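Local coordinates for protein processed glycerol phosphate lipoteichoic acid synthase 2 (Bacillus subtilis, PDB 2W8D) that carries the sulfatase-like domain of a lipoteichoic acid synthase, built on the fold of the alkaline phosphatase clan, and binds a magnesium ion, at residues 77-82 with 308-313; 112-117 with 144-149; 168-173 with 228-233; 216-221 with 267-272; 314-319 with 333-338. One frame throughout, in Å; residues are numbered along the deposited sequence.

Contact 1: residues 77-82 with 308-313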
# COMPACT_ATOMS: atom_id res chain seq x y z
N HIS A 77 1.25 1.63 -7.38
CA HIS A 77 2.22 2.03 -6.33
C HIS A 77 2.88 3.38 -6.71
O HIS A 77 3.04 3.70 -7.88
CB HIS A 77 3.27 0.94 -6.09
CG HIS A 77 4.35 0.92 -7.13
ND1 HIS A 77 5.51 1.66 -7.00
CD2 HIS A 77 4.45 0.25 -8.30
CE1 HIS A 77 6.28 1.46 -8.06
NE2 HIS A 77 5.65 0.62 -8.87
N GLN A 78 3.25 4.17 -5.72
CA GLN A 78 3.87 5.46 -6.00
C GLN A 78 5.22 5.58 -5.32
O GLN A 78 5.68 6.70 -5.05
CB GLN A 78 2.93 6.60 -5.58
CG GLN A 78 1.55 6.58 -6.30
CD GLN A 78 0.60 7.58 -5.73
OE1 GLN A 78 0.18 7.46 -4.57
NE2 GLN A 78 0.25 8.60 -6.53
N THR A 79 5.86 4.44 -5.07
CA THR A 79 7.10 4.37 -4.32
C THR A 79 8.32 4.80 -5.12
O THR A 79 8.30 4.82 -6.37
CB THR A 79 7.37 2.93 -3.76
OG1 THR A 79 7.59 2.03 -4.84
CG2 THR A 79 6.21 2.42 -2.86
N GLY A 80 9.36 5.16 -4.37
CA GLY A 80 10.69 5.45 -4.93
C GLY A 80 11.70 4.51 -4.27
O GLY A 80 11.43 3.29 -4.05
N GLN A 81 12.83 5.05 -3.87
CA GLN A 81 13.87 4.15 -3.32
C GLN A 81 13.65 3.52 -1.94
O GLN A 81 14.36 2.59 -1.57
CB GLN A 81 15.23 4.80 -3.43
CG GLN A 81 15.54 5.24 -4.89
CD GLN A 81 16.90 5.92 -5.01
OE1 GLN A 81 17.23 6.84 -4.26
NE2 GLN A 81 17.70 5.44 -5.95
N GLY A 82 12.66 3.98 -1.19
CA GLY A 82 12.37 3.38 0.11
C GLY A 82 11.44 2.20 -0.03
O GLY A 82 11.05 1.63 0.97
N ALA A 308 -6.20 5.22 -9.29
CA ALA A 308 -5.89 5.59 -7.91
C ALA A 308 -4.45 5.22 -7.58
O ALA A 308 -3.91 4.32 -8.18
CB ALA A 308 -6.85 4.88 -6.93
N GLY A 309 -3.84 5.88 -6.59
CA GLY A 309 -2.49 5.52 -6.13
C GLY A 309 -2.40 5.30 -4.63
O GLY A 309 -3.37 5.52 -3.92
N ASP A 310 -1.25 4.85 -4.15
CA ASP A 310 -1.01 4.65 -2.72
C ASP A 310 -1.55 5.73 -1.79
O ASP A 310 -2.05 5.38 -0.74
CB ASP A 310 0.49 4.54 -2.43
CG ASP A 310 1.07 3.24 -2.84
OD1 ASP A 310 0.33 2.20 -2.81
OD2 ASP A 310 2.26 3.27 -3.23
N VAL A 311 -1.40 7.03 -2.14
CA VAL A 311 -1.75 8.15 -1.23
C VAL A 311 -3.28 8.26 -1.04
O VAL A 311 -3.77 8.96 -0.13
CB VAL A 311 -1.16 9.52 -1.69
CG1 VAL A 311 0.40 9.57 -1.56
CG2 VAL A 311 -1.61 9.87 -3.08
N ASP A 312 -4.03 7.57 -1.90
CA ASP A 312 -5.48 7.57 -1.81
C ASP A 312 -6.04 6.59 -0.77
O ASP A 312 -7.19 6.72 -0.38
CB ASP A 312 -6.12 7.27 -3.17
CG ASP A 312 -5.67 8.21 -4.27
OD1 ASP A 312 -5.29 9.37 -3.99
OD2 ASP A 312 -5.75 7.82 -5.44
N VAL A 313 -5.24 5.62 -0.31
CA VAL A 313 -5.77 4.60 0.61
C VAL A 313 -6.24 5.15 1.96
O VAL A 313 -7.35 4.82 2.42
CB VAL A 313 -4.79 3.41 0.81
CG1 VAL A 313 -5.43 2.27 1.64
CG2 VAL A 313 -4.39 2.84 -0.51
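Where the central sheet lays strands 70-76 and 308-309 parallel, Gln78 and Asp310 join the two segments just past the strand ends, Asp310 holding the backbone of Gln78 and Gln78 that of Val311. Asp310 OD2 accepts from Gln78 N at 2.8 Å, the amide coming in from well above the carboxylate plane. The same oxygen lies 3.3 Å from His77 CA. In return the Gln78 side chain reaches across Gly309: its OE1 accepts from Val311 N at 2.9 Å, nearly along the C=O axis and with an N-H...O angle of 162°. Because chi2 of 172° carries CD straight on from CG, the flat amide gets as far as Gly309, where CD rests 3.7 Å from CA and no side chain stands in the way. The crossing pair thus continues the lateral link between the strands into the turn that leads to helix 313-320, with the Gln78 chain at about a right angle to Val311, whose CG2 sits 3.4 Å from OE1. The other end of that amide, NE2, is hydrogen-bonded to Pro345 O. His77 points mainly away; its ND1 shares a hydrogen bond with Thr79 OG1 at 3.0 Å, while NE2 is hydrogen-bonded to Gln288 OE1. The chain runs on to Thr84, modified to phosphothreonine and a ligand of the magnesium ion; the Thr79 side chain is already about 8 Å from the metal.

Contact 2: residues 112-117 with 144-149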
# COMPACT_ATOMS: atom_id res chain seq x y z
N LEU A 112 4.63 14.31 12.53
CA LEU A 112 3.64 13.65 11.69
C LEU A 112 2.24 13.61 12.32
O LEU A 112 2.09 13.68 13.54
CB LEU A 112 4.12 12.24 11.33
CG LEU A 112 5.40 12.16 10.50
CD1 LEU A 112 5.69 10.72 10.23
CD2 LEU A 112 5.28 12.94 9.20
N GLN A 113 1.23 13.51 11.47
CA GLN A 113 -0.15 13.41 11.94
C GLN A 113 -0.80 12.22 11.26
O GLN A 113 -1.73 12.35 10.48
CB GLN A 113 -0.88 14.74 11.75
CG GLN A 113 -0.09 15.86 12.43
CD GLN A 113 -0.55 17.27 12.14
OE1 GLN A 113 -1.08 17.54 11.08
NE2 GLN A 113 -0.33 18.19 13.09
N SER A 114 -0.27 11.04 11.58
CA SER A 114 -0.68 9.79 10.96
C SER A 114 -2.09 9.30 11.33
O SER A 114 -2.66 9.70 12.35
CB SER A 114 0.29 8.69 11.38
OG SER A 114 1.61 9.07 11.05
N VAL A 115 -2.59 8.39 10.51
CA VAL A 115 -3.81 7.63 10.77
C VAL A 115 -3.79 6.93 12.14
O VAL A 115 -4.68 7.16 12.94
CB VAL A 115 -4.08 6.64 9.63
CG1 VAL A 115 -5.40 5.96 9.85
CG2 VAL A 115 -4.09 7.41 8.30
N PRO A 116 -2.78 6.09 12.42
CA PRO A 116 -2.85 5.54 13.79
C PRO A 116 -2.94 6.59 14.87
O PRO A 116 -3.56 6.34 15.90
CB PRO A 116 -1.54 4.74 13.94
CG PRO A 116 -0.74 4.99 12.64
CD PRO A 116 -1.65 5.55 11.63
N ALA A 117 -2.37 7.77 14.65
CA ALA A 117 -2.43 8.85 15.64
C ALA A 117 -3.79 9.56 15.65
O ALA A 117 -4.33 9.88 16.72
CB ALA A 117 -1.30 9.84 15.46
N LYS A 144 7.51 5.49 15.80
CA LYS A 144 7.30 6.25 17.02
C LYS A 144 6.76 7.61 16.64
O LYS A 144 5.86 8.14 17.31
CB LYS A 144 8.60 6.42 17.77
CG LYS A 144 9.14 5.16 18.36
CD LYS A 144 10.45 5.49 19.00
CE LYS A 144 10.66 4.72 20.24
NZ LYS A 144 11.53 3.58 19.96
N ALA A 145 7.30 8.17 15.56
CA ALA A 145 6.83 9.45 15.06
C ALA A 145 5.37 9.31 14.59
O ALA A 145 4.60 10.28 14.64
CB ALA A 145 7.73 9.94 13.91
N GLU A 146 5.01 8.12 14.14
CA GLU A 146 3.67 7.88 13.57
C GLU A 146 2.61 7.53 14.63
O GLU A 146 1.42 7.40 14.32
CB GLU A 146 3.71 6.81 12.45
CG GLU A 146 4.46 7.28 11.19
CD GLU A 146 4.51 6.24 10.05
OE1 GLU A 146 4.45 5.00 10.31
OE2 GLU A 146 4.61 6.69 8.87
N GLY A 147 3.06 7.42 15.87
CA GLY A 147 2.25 7.00 16.98
C GLY A 147 1.88 5.54 17.08
O GLY A 147 0.90 5.19 17.74
N ILE A 148 2.63 4.65 16.43
CA ILE A 148 2.25 3.25 16.50
C ILE A 148 2.56 2.79 17.94
O ILE A 148 3.71 2.95 18.39
CB ILE A 148 2.97 2.34 15.48
CG1 ILE A 148 2.81 2.79 14.01
CG2 ILE A 148 2.49 0.89 15.63
CD1 ILE A 148 1.48 3.25 13.59
N ASP A 149 1.56 2.23 18.65
CA ASP A 149 1.74 1.87 20.08
C ASP A 149 2.64 0.67 20.24
O ASP A 149 3.36 0.58 21.21
CB ASP A 149 0.41 1.53 20.82
CG ASP A 149 -0.57 2.67 20.83
OD1 ASP A 149 -0.25 3.67 21.48
OD2 ASP A 149 -1.63 2.60 20.17
O HOH W 1 1.70 11.09 14.03
O HOH W 2 5.36 12.88 15.07
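A Schellman motif ends helix 139-145, and its turn fits against the start of helix 115-118, with Glu146 meeting Leu112 and Ser114. Gly147 makes the reversal with a phi of 75°, and its N is hydrogen-bonded back to Lys144 O. The aliphatic part of Glu146 does much of the touching: CG lies 3.8 Å from Leu112 CD1 and 3.4 Å from Ser114 OG. With CG anti to the carbonyl carbon (chi1 -68°) and the chain extended beyond it, the carboxylate travels on towards helix 86-93, where Asn93 ND2 is hydrogen-bonded to OE2. Asn93 also ties in the other segment, since its OD1 is hydrogen-bonded to Ser114 OG. That serine holds the N-cap position, yet its hydroxyl is spent on Asn93 and makes no capping bond. Glu146 O is lined by carbon, with Ser114 CB at 3.4 Å, Pro116 CG at 3.6 Å and Ala117 CB at 3.8 Å. On the flank of the turn Leu112 CD1 also packs on Ala145 CB, a looser contact between two small apolar groups. All the touching residues are buried, and water carries the polar traffic between the backbones. One water joins Leu112 N to Ala145 O; a second accepts from Ser114 N and donates to the same carbonyl, so that Ala145 O accepts a hydrogen bond from each of two waters, at 2.7 Å and 3.1 Å.

Contact 3: residues 168-173 with 228-233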
# COMPACT_ATOMS: atom_id res chain seq x y z
N GLY A 168 13.93 -13.01 7.02
CA GLY A 168 13.40 -13.43 8.31
C GLY A 168 12.30 -14.46 8.19
O GLY A 168 12.44 -15.46 7.47
N MSE A 169 11.20 -14.24 8.91
CA MSE A 169 10.13 -15.25 8.98
C MSE A 169 9.47 -15.45 7.61
O MSE A 169 9.21 -14.50 6.89
CB MSE A 169 9.04 -14.84 9.96
CG MSE A 169 9.44 -14.82 11.40
SE MSE A 169 9.86 -16.56 12.18
CE MSE A 169 8.06 -17.38 12.14
N LYS A 170 9.18 -16.71 7.30
CA LYS A 170 8.27 -17.04 6.21
C LYS A 170 6.83 -16.65 6.58
O LYS A 170 6.44 -16.77 7.74
CB LYS A 170 8.35 -18.54 5.94
CG LYS A 170 9.66 -18.98 5.33
CD LYS A 170 9.73 -20.49 5.25
CE LYS A 170 10.99 -20.98 4.58
NZ LYS A 170 11.16 -22.43 4.91
N ASP A 171 6.04 -16.22 5.61
CA ASP A 171 4.66 -15.79 5.81
C ASP A 171 3.72 -16.80 6.53
O ASP A 171 3.01 -16.41 7.43
CB ASP A 171 4.05 -15.32 4.49
CG ASP A 171 4.79 -14.13 3.88
OD1 ASP A 171 5.65 -13.51 4.57
OD2 ASP A 171 4.53 -13.82 2.70
N LYS A 172 3.71 -18.08 6.14
CA LYS A 172 2.83 -19.08 6.81
C LYS A 172 2.99 -19.16 8.33
O LYS A 172 2.00 -18.95 9.02
CB LYS A 172 2.88 -20.47 6.16
CG LYS A 172 2.09 -20.57 4.84
CD LYS A 172 2.09 -21.98 4.30
CE LYS A 172 1.61 -22.03 2.87
NZ LYS A 172 1.94 -23.37 2.23
N PRO A 173 4.21 -19.41 8.86
CA PRO A 173 4.36 -19.36 10.33
C PRO A 173 4.28 -17.95 10.92
O PRO A 173 3.88 -17.78 12.07
CB PRO A 173 5.74 -19.97 10.59
CG PRO A 173 6.45 -19.85 9.28
CD PRO A 173 5.42 -19.93 8.20
N ALA A 228 4.70 -16.21 -5.22
CA ALA A 228 3.39 -15.56 -5.24
C ALA A 228 2.29 -16.56 -4.79
O ALA A 228 1.39 -16.21 -4.03
CB ALA A 228 3.07 -14.98 -6.61
N HIS A 229 2.38 -17.79 -5.27
CA HIS A 229 1.41 -18.84 -4.93
C HIS A 229 1.50 -19.10 -3.43
O HIS A 229 0.48 -19.18 -2.78
CB HIS A 229 1.67 -20.11 -5.76
CG HIS A 229 0.68 -21.23 -5.54
ND1 HIS A 229 -0.60 -21.21 -6.07
CD2 HIS A 229 0.80 -22.41 -4.89
CE1 HIS A 229 -1.22 -22.34 -5.74
NE2 HIS A 229 -0.39 -23.08 -5.04
N TYR A 230 2.72 -19.15 -2.88
CA TYR A 230 2.92 -19.30 -1.45
C TYR A 230 2.27 -18.13 -0.63
O TYR A 230 1.58 -18.37 0.39
CB TYR A 230 4.42 -19.49 -1.13
CG TYR A 230 4.71 -19.63 0.35
CD1 TYR A 230 4.68 -20.87 0.98
CD2 TYR A 230 4.98 -18.50 1.13
CE1 TYR A 230 4.94 -20.99 2.35
CE2 TYR A 230 5.23 -18.59 2.47
CZ TYR A 230 5.19 -19.85 3.08
OH TYR A 230 5.44 -19.95 4.40
N LEU A 231 2.52 -16.90 -1.06
CA LEU A 231 1.89 -15.70 -0.49
C LEU A 231 0.35 -15.87 -0.46
O LEU A 231 -0.29 -15.61 0.55
CB LEU A 231 2.27 -14.44 -1.29
CG LEU A 231 1.75 -13.08 -0.77
CD1 LEU A 231 1.88 -12.93 0.76
CD2 LEU A 231 2.43 -11.88 -1.42
N ASP A 232 -0.21 -16.32 -1.57
CA ASP A 232 -1.64 -16.51 -1.68
C ASP A 232 -2.21 -17.53 -0.67
O ASP A 232 -3.24 -17.30 -0.07
CB ASP A 232 -2.00 -16.92 -3.09
CG ASP A 232 -3.48 -16.96 -3.33
OD1 ASP A 232 -4.04 -15.84 -3.47
OD2 ASP A 232 -4.08 -18.09 -3.40
N GLN A 233 -1.52 -18.65 -0.47
CA GLN A 233 -1.90 -19.60 0.58
C GLN A 233 -1.83 -19.01 1.98
O GLN A 233 -2.67 -19.32 2.82
CB GLN A 233 -1.06 -20.88 0.47
CG GLN A 233 -1.29 -21.60 -0.88
CD GLN A 233 -0.43 -22.85 -1.07
OE1 GLN A 233 0.70 -22.94 -0.58
NE2 GLN A 233 -0.97 -23.82 -1.79
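Lys172 lies against the phenol of Tyr230, and its side chain can be followed atom by atom from helix 171-183 to helix 219-244. CB starts beside the hydroxyl, 3.1 Å from Tyr230 OH. CG moves on to the ring carbon that bears it, 3.6 Å from Tyr230 CZ, and CD passes along to CE1. CE stays with the same ring carbon, 3.5 Å from Tyr230 CE1, and also meets Gln233 CB at 3.8 Å. The chain is extended throughout, chi2 of -176° carrying CD onward, and it crosses the tyrosine obliquely. At the tip NZ gives a hydrogen bond of 3.1 Å to Gln233 OE1, approaching from above the amide plane; a weak bond from NZ to Asp208 O adds a second partner. The tyrosine in turn reaches the backbone at the start of the opposing helix. With CG anti to its own backbone N (chi1 179°), Tyr230 projects its ring into the first turn, where Lys172 N donates to OH at 3.1 Å. Asp171 N lies at the ring edge, near the plane, and is itself hydrogen-bonded to Ser197 OG. Beyond the phenol, Asp171 OD2 rests 3.4 Å from Leu231 CD1, while OD1 accepts from Leu196 N. Two helices of the layer beside the central sheet are joined in this way. A phenol oxygen serves an amide of the opening turn, which has no carbonyl of its own helix four residues back to bond to, and the lysine ammonium meets a neutral amide across the interface, a charge-dipole hydrogen bond, not a salt bridge.

Contact 4: residues 216-221 with 267-272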
# COMPACT_ATOMS: atom_id res chain seq x y z
N PHE A 216 9.78 -19.17 -18.82
CA PHE A 216 9.98 -17.95 -19.60
C PHE A 216 11.44 -17.55 -19.90
O PHE A 216 11.70 -16.46 -20.41
CB PHE A 216 9.21 -16.78 -18.96
CG PHE A 216 7.79 -17.11 -18.66
CD1 PHE A 216 6.84 -17.17 -19.68
CD2 PHE A 216 7.39 -17.42 -17.36
CE1 PHE A 216 5.52 -17.51 -19.42
CE2 PHE A 216 6.07 -17.75 -17.08
CZ PHE A 216 5.14 -17.80 -18.11
N GLY A 217 12.39 -18.43 -19.59
CA GLY A 217 13.80 -18.19 -19.90
C GLY A 217 14.53 -17.29 -18.93
O GLY A 217 15.53 -16.66 -19.29
N ASP A 218 14.05 -17.23 -17.69
CA ASP A 218 14.60 -16.32 -16.71
C ASP A 218 14.08 -16.75 -15.35
O ASP A 218 12.88 -16.74 -15.09
CB ASP A 218 14.18 -14.89 -17.05
CG ASP A 218 14.60 -13.86 -16.01
OD1 ASP A 218 14.63 -14.17 -14.79
OD2 ASP A 218 14.84 -12.71 -16.43
N SER A 219 15.02 -17.14 -14.48
CA SER A 219 14.70 -17.83 -13.27
C SER A 219 14.16 -16.90 -12.21
O SER A 219 13.41 -17.34 -11.34
CB SER A 219 15.93 -18.58 -12.76
OG SER A 219 16.88 -17.70 -12.19
N VAL A 220 14.50 -15.62 -12.27
CA VAL A 220 13.84 -14.65 -11.40
C VAL A 220 12.32 -14.61 -11.65
O VAL A 220 11.51 -14.70 -10.71
CB VAL A 220 14.50 -13.25 -11.51
CG1 VAL A 220 13.65 -12.17 -10.83
CG2 VAL A 220 15.89 -13.28 -10.88
N VAL A 221 11.95 -14.48 -12.92
CA VAL A 221 10.56 -14.44 -13.36
C VAL A 221 9.89 -15.81 -13.20
O VAL A 221 8.75 -15.87 -12.78
CB VAL A 221 10.46 -14.02 -14.85
CG1 VAL A 221 9.05 -14.33 -15.42
CG2 VAL A 221 10.88 -12.55 -15.04
N ASN A 267 12.74 -7.66 -18.90
CA ASN A 267 11.81 -7.38 -19.99
C ASN A 267 11.71 -8.50 -21.00
O ASN A 267 10.64 -8.74 -21.52
CB ASN A 267 12.21 -6.09 -20.73
CG ASN A 267 11.61 -4.83 -20.10
OD1 ASN A 267 10.82 -4.88 -19.17
ND2 ASN A 267 12.00 -3.68 -20.62
N LYS A 268 12.82 -9.17 -21.30
CA LYS A 268 12.78 -10.25 -22.28
C LYS A 268 11.81 -11.33 -21.83
O LYS A 268 11.00 -11.77 -22.60
CB LYS A 268 14.15 -10.85 -22.54
CG LYS A 268 14.15 -11.82 -23.73
CD LYS A 268 15.39 -12.70 -23.79
CE LYS A 268 15.95 -12.62 -25.19
NZ LYS A 268 16.59 -13.89 -25.66
N ALA A 269 11.85 -11.72 -20.55
CA ALA A 269 10.97 -12.79 -20.07
C ALA A 269 9.53 -12.28 -19.85
O ALA A 269 8.56 -13.02 -20.10
CB ALA A 269 11.53 -13.43 -18.79
N MSE A 270 9.40 -11.04 -19.40
CA MSE A 270 8.09 -10.46 -19.14
C MSE A 270 7.26 -10.32 -20.40
O MSE A 270 6.05 -10.38 -20.32
CB MSE A 270 8.18 -9.11 -18.43
CG MSE A 270 8.46 -9.25 -16.99
SE MSE A 270 6.98 -10.21 -16.05
CE MSE A 270 5.58 -8.88 -16.26
N ALA A 271 7.89 -10.10 -21.55
CA ALA A 271 7.16 -10.11 -22.82
C ALA A 271 6.56 -11.48 -23.13
O ALA A 271 5.47 -11.56 -23.69
CB ALA A 271 8.07 -9.65 -23.98
N LYS A 272 7.28 -12.56 -22.81
CA LYS A 272 6.70 -13.90 -22.90
C LYS A 272 5.57 -14.10 -21.90
O LYS A 272 4.54 -14.67 -22.25
CB LYS A 272 7.75 -14.99 -22.74
CG LYS A 272 8.80 -15.02 -23.84
CD LYS A 272 9.70 -16.22 -23.59
CE LYS A 272 11.15 -15.91 -23.88
NZ LYS A 272 11.40 -15.94 -25.31
O HOH W 3 14.62 -11.82 -18.94
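Phe216 and Lys272 slide past each other in opposite directions, with the methyl of Ala269 beside them. Lys272 CB approaches the Phe216 ring obliquely, 3.9 Å from CD1, and the ring also meets that of Phe225 with planes about 50° apart. Lys272 runs the other way and bends at chi3 (-141°), which leaves CE 3.6 Å from Phe216 O. Ala269 CB points at the opposing segment and is ringed there by Phe216 O at 3.4 Å, Asp218 CB at 3.5 Å and Val221 CG2 at 3.9 Å. Here the N terminus of the long helix 219-244 meets the short helix 267-273, which follows the metal ligands Asp258 and His259 in the chain. Asp218 is the N-cap of the long helix, and its CG lies anti to the backbone N (chi1 174°). Its OD1 accepts from Val221 N at 3.3 Å, the donor standing well above the carboxylate plane. The other oxygen, OD2, is hydrogen-bonded to His266 ND1 and accepts a hydrogen bond of 2.7 Å from a water, and that water accepts from Ala269 N.

Contact 5: residues 314-319 with 333-338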
# COMPACT_ATOMS: atom_id res chain seq x y z
N ALA A 314 -5.43 5.98 2.58
CA ALA A 314 -5.68 6.45 3.95
C ALA A 314 -7.02 7.18 4.11
O ALA A 314 -7.75 6.88 5.05
CB ALA A 314 -4.50 7.31 4.50
N PRO A 315 -7.33 8.14 3.19
CA PRO A 315 -8.66 8.79 3.22
C PRO A 315 -9.83 7.89 2.84
O PRO A 315 -10.95 8.15 3.25
CB PRO A 315 -8.54 9.92 2.19
CG PRO A 315 -7.21 9.66 1.44
CD PRO A 315 -6.35 8.92 2.39
N THR A 316 -9.59 6.86 2.04
CA THR A 316 -10.67 5.95 1.71
C THR A 316 -11.08 5.28 3.03
O THR A 316 -12.27 5.27 3.40
CB THR A 316 -10.20 4.90 0.63
OG1 THR A 316 -9.61 5.58 -0.50
CG2 THR A 316 -11.33 4.05 0.16
N ILE A 317 -10.08 4.78 3.74
CA ILE A 317 -10.25 4.03 4.97
C ILE A 317 -10.83 4.88 6.07
O ILE A 317 -11.76 4.47 6.74
CB ILE A 317 -8.92 3.45 5.44
CG1 ILE A 317 -8.36 2.53 4.35
CG2 ILE A 317 -9.08 2.72 6.78
CD1 ILE A 317 -9.39 1.55 3.78
N LEU A 318 -10.27 6.07 6.25
CA LEU A 318 -10.76 6.98 7.27
C LEU A 318 -12.23 7.32 7.04
O LEU A 318 -13.03 7.27 7.96
CB LEU A 318 -9.90 8.25 7.30
CG LEU A 318 -9.00 8.57 8.50
CD1 LEU A 318 -8.84 7.46 9.57
CD2 LEU A 318 -7.68 9.11 8.04
N HIS A 319 -12.57 7.60 5.79
CA HIS A 319 -13.95 7.87 5.39
C HIS A 319 -14.87 6.71 5.71
O HIS A 319 -15.93 6.93 6.29
CB HIS A 319 -14.05 8.32 3.92
CG HIS A 319 -13.52 9.70 3.70
ND1 HIS A 319 -13.40 10.27 2.45
CD2 HIS A 319 -13.03 10.62 4.58
CE1 HIS A 319 -12.88 11.48 2.56
NE2 HIS A 319 -12.65 11.71 3.84
N SER A 333 -6.76 11.27 -2.40
CA SER A 333 -8.16 11.55 -2.61
C SER A 333 -8.92 10.24 -2.39
O SER A 333 -8.56 9.24 -2.96
CB SER A 333 -8.34 12.08 -4.04
OG SER A 333 -9.70 12.07 -4.43
N ASP A 334 -9.90 10.25 -1.49
CA ASP A 334 -10.78 9.10 -1.24
C ASP A 334 -11.26 8.51 -2.57
O ASP A 334 -11.92 9.17 -3.36
CB ASP A 334 -11.96 9.57 -0.39
CG ASP A 334 -13.04 8.49 -0.18
OD1 ASP A 334 -12.88 7.32 -0.57
OD2 ASP A 334 -14.08 8.82 0.38
N ILE A 335 -10.93 7.24 -2.79
CA ILE A 335 -11.29 6.57 -4.03
C ILE A 335 -12.80 6.45 -4.18
O ILE A 335 -13.31 6.52 -5.28
CB ILE A 335 -10.58 5.19 -4.19
CG1 ILE A 335 -9.09 5.33 -3.90
CG2 ILE A 335 -10.74 4.63 -5.61
CD1 ILE A 335 -8.34 4.00 -3.68
N LEU A 336 -13.51 6.29 -3.06
CA LEU A 336 -14.97 6.11 -3.15
C LEU A 336 -15.71 7.43 -3.34
O LEU A 336 -16.90 7.42 -3.57
CB LEU A 336 -15.53 5.34 -1.93
CG LEU A 336 -14.84 3.98 -1.78
CD1 LEU A 336 -15.32 3.22 -0.55
CD2 LEU A 336 -15.00 3.16 -3.09
N SER A 337 -15.00 8.55 -3.26
CA SER A 337 -15.61 9.86 -3.47
C SER A 337 -16.04 10.09 -4.91
O SER A 337 -15.31 9.73 -5.85
CB SER A 337 -14.64 10.96 -3.06
OG SER A 337 -15.14 12.23 -3.43
N LYS A 338 -17.20 10.72 -5.10
CA LYS A 338 -17.66 11.08 -6.44
C LYS A 338 -16.65 11.96 -7.20
O LYS A 338 -16.44 11.77 -8.39
CB LYS A 338 -19.04 11.77 -6.41
CG LYS A 338 -20.24 10.83 -6.52
CD LYS A 338 -20.70 10.37 -5.12
CE LYS A 338 -22.20 9.97 -5.06
NZ LYS A 338 -22.45 8.56 -5.49
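Thr316 and Asp334 carry most of this buried contact, crossing at about a right angle, and His319 one turn further along the helix completes it. Thr316 OG1 accepts from Ile335 N at 3.1 Å in a nearly straight bond (171°). The hydroxyl lies anti to the carbonyl carbon (chi1 -52°), beside its own backbone N, and is hydrogen-bonded as well to Asp312 O one turn back, so a side chain of the helix holds both its own backbone and the passing loop. Thr316 CG2 packs 4.0 Å from Leu336 CG. Asp334 divides its carboxylate between two tasks. OD1 accepts from Leu336 N at 2.8 Å, an Asx turn, which is set within a type I beta turn from Asp334 to Ser337; these turns shape the loop that returns against helix 313-320, and the bonds to Thr316 and His319 attach it there. OD2 takes a short hydrogen bond of 2.6 Å from His319 ND1. The oxygen lies in the imidazole plane, but the carboxylate is tilted, with the two planes 68° apart. Pro315 O sits over one face of the same ring, 3.0 Å above the plane and towards the rim, while NE2 is hydrogen-bonded to Thr325 OG1. Pro315 CB packs against Asp334 N at 3.9 Å. Behind the turn, the Ile335 side chain extends to Phe72 and Leu292 of the central sheet.

From the N terminus, the chain leaves strand 70-76 and opens contact 1, whose wide loop shuts only when residues 308-313 arrive. Three others nest inside it. Contact 2 closes first, a short loop that ties helix 115-118 to the end of helix 139-145. Contacts 3 and 4 then cross, their segments alternating along the chain, and both use helix 219-244: contact 3 joins it to helix 171-183, contact 4 to helix 267-273. Contact 5 follows in series, folding the loop 333-338 onto helix 313-320. It touches contact 1 through Asp312 and Ser333, and contact 2 through Val115 packed on Ala314 and Leu318. Contacts 2 and 4 lie on opposite sides of the chain's centre.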